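PDB 5WLH: LbaCas13a H328A (C2c2) from Lachnospiraceae bacterium NK4A179, which binds CRISPR guide RNA and, as a Cas13a effector, probably processes its precursor and cleaves RNA once a matching target is recognised. Local coordinates for residues G1170-L1173 with Y1174-A1178. Residues are numbered along the deposited sequence; the frame is centred on the assembly and turned at random.
Sequences GAIL and YQICA
Ile1172 and Ile1176, one helical turn apart, make the apolar side-chain contact here: CG1 of Ile1172 lies 3.9 Å from CD1 of Ile1176, the two branches meeting at a slant. Ile1172 has CG1 anti to its backbone N (chi1 177°), and the bend at chi2 brings its CD1 near CD1 and CG1 of Ile1176. With CG1 beside its own backbone N, Ile1176 lays that branch back over the preceding turn, where the carbonyl O of Ile1172 meets CG1 at 3.2 Å as well as the Ile1176 N-H. Branched aliphatic side chains suit this buried face, where Leu1145 touches Ile1172 and His1141 touches Ile1176, both from helix 1106-1145. With an alanine at Ile1176, the CG1 branch of Ile1172 would probably lose its neighbour on the next turn and a gap open toward His1141.

Main-chain hydrogen bonds fix this spacing. Tyr1174 N reaches Gly1170 O at 3.2 Å, in the carbonyl plane, while Gln1175 N meets Ala1171 O at 2.8 Å and almost head-on. Ile1176 N to Ile1172 O and Cys1177 N to Leu1173 O continue the series, the donors tilted from the carbonyl planes. Gly1170, the N-cap, has a positive phi (75°) that would jam a CB against the preceding carbonyl O; hence glycine.

The polar ends of Tyr1174 and Gln1175 lead away from residues 1170-1173. Tyrosine packs its ring on Leu463, Leu473 and Leu1184 while OH bonds to Pro1185 O; Gln1175 gives NE2 to Tyr1187 O. Such i to i+4 bonds mark the first turns of an alpha-helix, here entered from strand 1166-1169 through a glycine N-cap.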
ATOM      1  N   GLY A1170      17.275 -29.937   9.310  1.00 24.71           N
ATOM      2  CA  GLY A1170      16.542 -28.684   9.493  1.00 24.80           C
ATOM      3  C   GLY A1170      15.044 -28.896   9.415  1.00 24.13           C
ATOM      4  O   GLY A1170      14.317 -28.040   8.876  1.00 22.30           O
ATOM      5  N   ALA A1171      14.568 -30.020   9.956  1.00 21.97           N
ATOM      6  CA  ALA A1171      13.196 -30.469   9.744  1.00 21.55           C
ATOM      7  C   ALA A1171      12.185 -29.419  10.167  1.00 21.05           C
ATOM      8  O   ALA A1171      11.204 -29.188   9.454  1.00 21.61           O
ATOM      9  CB  ALA A1171      12.934 -31.762  10.519  1.00 28.18           C
ATOM     10  N   ILE A1172      12.392 -28.793  11.337  1.00 20.72           N
ATOM     11  CA  ILE A1172      11.413 -27.822  11.824  1.00 21.54           C
ATOM     12  C   ILE A1172      11.216 -26.718  10.796  1.00 19.85           C
ATOM     13  O   ILE A1172      10.095 -26.264  10.573  1.00 21.00           O
ATOM     14  CB  ILE A1172      11.817 -27.248  13.193  1.00 19.04           C
ATOM     15  CG1 ILE A1172      10.808 -26.171  13.650  1.00 19.63           C
ATOM     16  CG2 ILE A1172      13.176 -26.654  13.151  1.00 18.42           C
ATOM     17  CD1 ILE A1172       9.458 -26.695  13.951  1.00 22.67           C
ATOM     18  N   LEU A1173      12.294 -26.301  10.134  1.00 19.39           N
ATOM     19  CA  LEU A1173      12.176 -25.218   9.158  1.00 21.73           C
ATOM     20  C   LEU A1173      11.418 -25.677   7.926  1.00 21.74           C
ATOM     21  O   LEU A1173      10.553 -24.959   7.417  1.00 17.28           O
ATOM     22  CB  LEU A1173      13.564 -24.710   8.766  1.00 20.90           C
ATOM     23  CG  LEU A1173      14.458 -24.234   9.893  1.00 24.01           C
ATOM     24  CD1 LEU A1173      15.824 -23.835   9.333  1.00 23.26           C
ATOM     25  CD2 LEU A1173      13.798 -23.084  10.656  1.00 22.86           C
ATOM     26  N   TYR A1174      11.742 -26.873   7.429  1.00 20.26           N
ATOM     27  CA  TYR A1174      10.986 -27.455   6.331  1.00 20.22           C
ATOM     28  C   TYR A1174       9.503 -27.508   6.679  1.00 20.33           C
ATOM     29  O   TYR A1174       8.647 -27.095   5.890  1.00 18.13           O
ATOM     30  CB  TYR A1174      11.520 -28.871   6.023  1.00 18.02           C
ATOM     31  CG  TYR A1174      10.672 -29.569   4.986  1.00 20.62           C
ATOM     32  CD1 TYR A1174       9.516 -30.260   5.345  1.00 20.13           C
ATOM     33  CD2 TYR A1174      11.004 -29.498   3.641  1.00 22.10           C
ATOM     34  CE1 TYR A1174       8.716 -30.854   4.388  1.00 22.36           C
ATOM     35  CE2 TYR A1174      10.211 -30.105   2.663  1.00 22.18           C
ATOM     36  CZ  TYR A1174       9.079 -30.787   3.048  1.00 22.70           C
ATOM     37  OH  TYR A1174       8.279 -31.356   2.088  1.00 23.43           O
ATOM     38  N   GLN A1175       9.186 -28.021   7.872  1.00 19.82           N
ATOM     39  CA  GLN A1175       7.795 -28.259   8.227  1.00 20.57           C
ATOM     40  C   GLN A1175       7.041 -26.955   8.415  1.00 20.08           C
ATOM     41  O   GLN A1175       5.842 -26.889   8.116  1.00 18.42           O
ATOM     42  CB  GLN A1175       7.729 -29.132   9.483  1.00 19.27           C
ATOM     43  CG  GLN A1175       8.331 -30.541   9.216  1.00 18.14           C
ATOM     44  CD  GLN A1175       7.278 -31.499   8.707  1.00 22.20           C
ATOM     45  OE1 GLN A1175       7.086 -31.651   7.505  1.00 23.29           O
ATOM     46  NE2 GLN A1175       6.546 -32.099   9.623  1.00 25.70           N
ATOM     47  N   ILE A1176       7.721 -25.912   8.892  1.00 18.71           N
ATOM     48  CA  ILE A1176       7.075 -24.606   8.980  1.00 19.47           C
ATOM     49  C   ILE A1176       6.679 -24.126   7.591  1.00 19.00           C
ATOM     50  O   ILE A1176       5.539 -23.711   7.357  1.00 21.74           O
ATOM     51  CB  ILE A1176       7.986 -23.587   9.684  1.00 19.72           C
ATOM     52  CG1 ILE A1176       8.068 -23.906  11.185  1.00 21.84           C
ATOM     53  CG2 ILE A1176       7.407 -22.159   9.484  1.00 20.82           C
ATOM     54  CD1 ILE A1176       9.152 -23.145  11.928  1.00 19.76           C
ATOM     55  N   CYS A1177       7.618 -24.179   6.649  1.00 19.03           N
ATOM     56  CA  CYS A1177       7.316 -23.665   5.317  1.00 20.42           C
ATOM     57  C   CYS A1177       6.280 -24.522   4.621  1.00 21.00           C
ATOM     58  O   CYS A1177       5.461 -23.999   3.852  1.00 19.67           O
ATOM     59  CB  CYS A1177       8.585 -23.573   4.473  1.00 22.50           C
ATOM     60  SG  CYS A1177       9.713 -22.304   5.037  1.00 24.97           S
ATOM     61  N   ALA A1178       6.270 -25.829   4.896  1.00 19.42           N
ATOM     62  CA  ALA A1178       5.269 -26.667   4.260  1.00 22.31           C
ATOM     63  C   ALA A1178       3.865 -26.250   4.662  1.00 18.13           C
ATOM     64  O   ALA A1178       2.921 -26.467   3.904  1.00 22.29           O
ATOM     65  CB  ALA A1178       5.510 -28.141   4.587  1.00 21.17           C
TER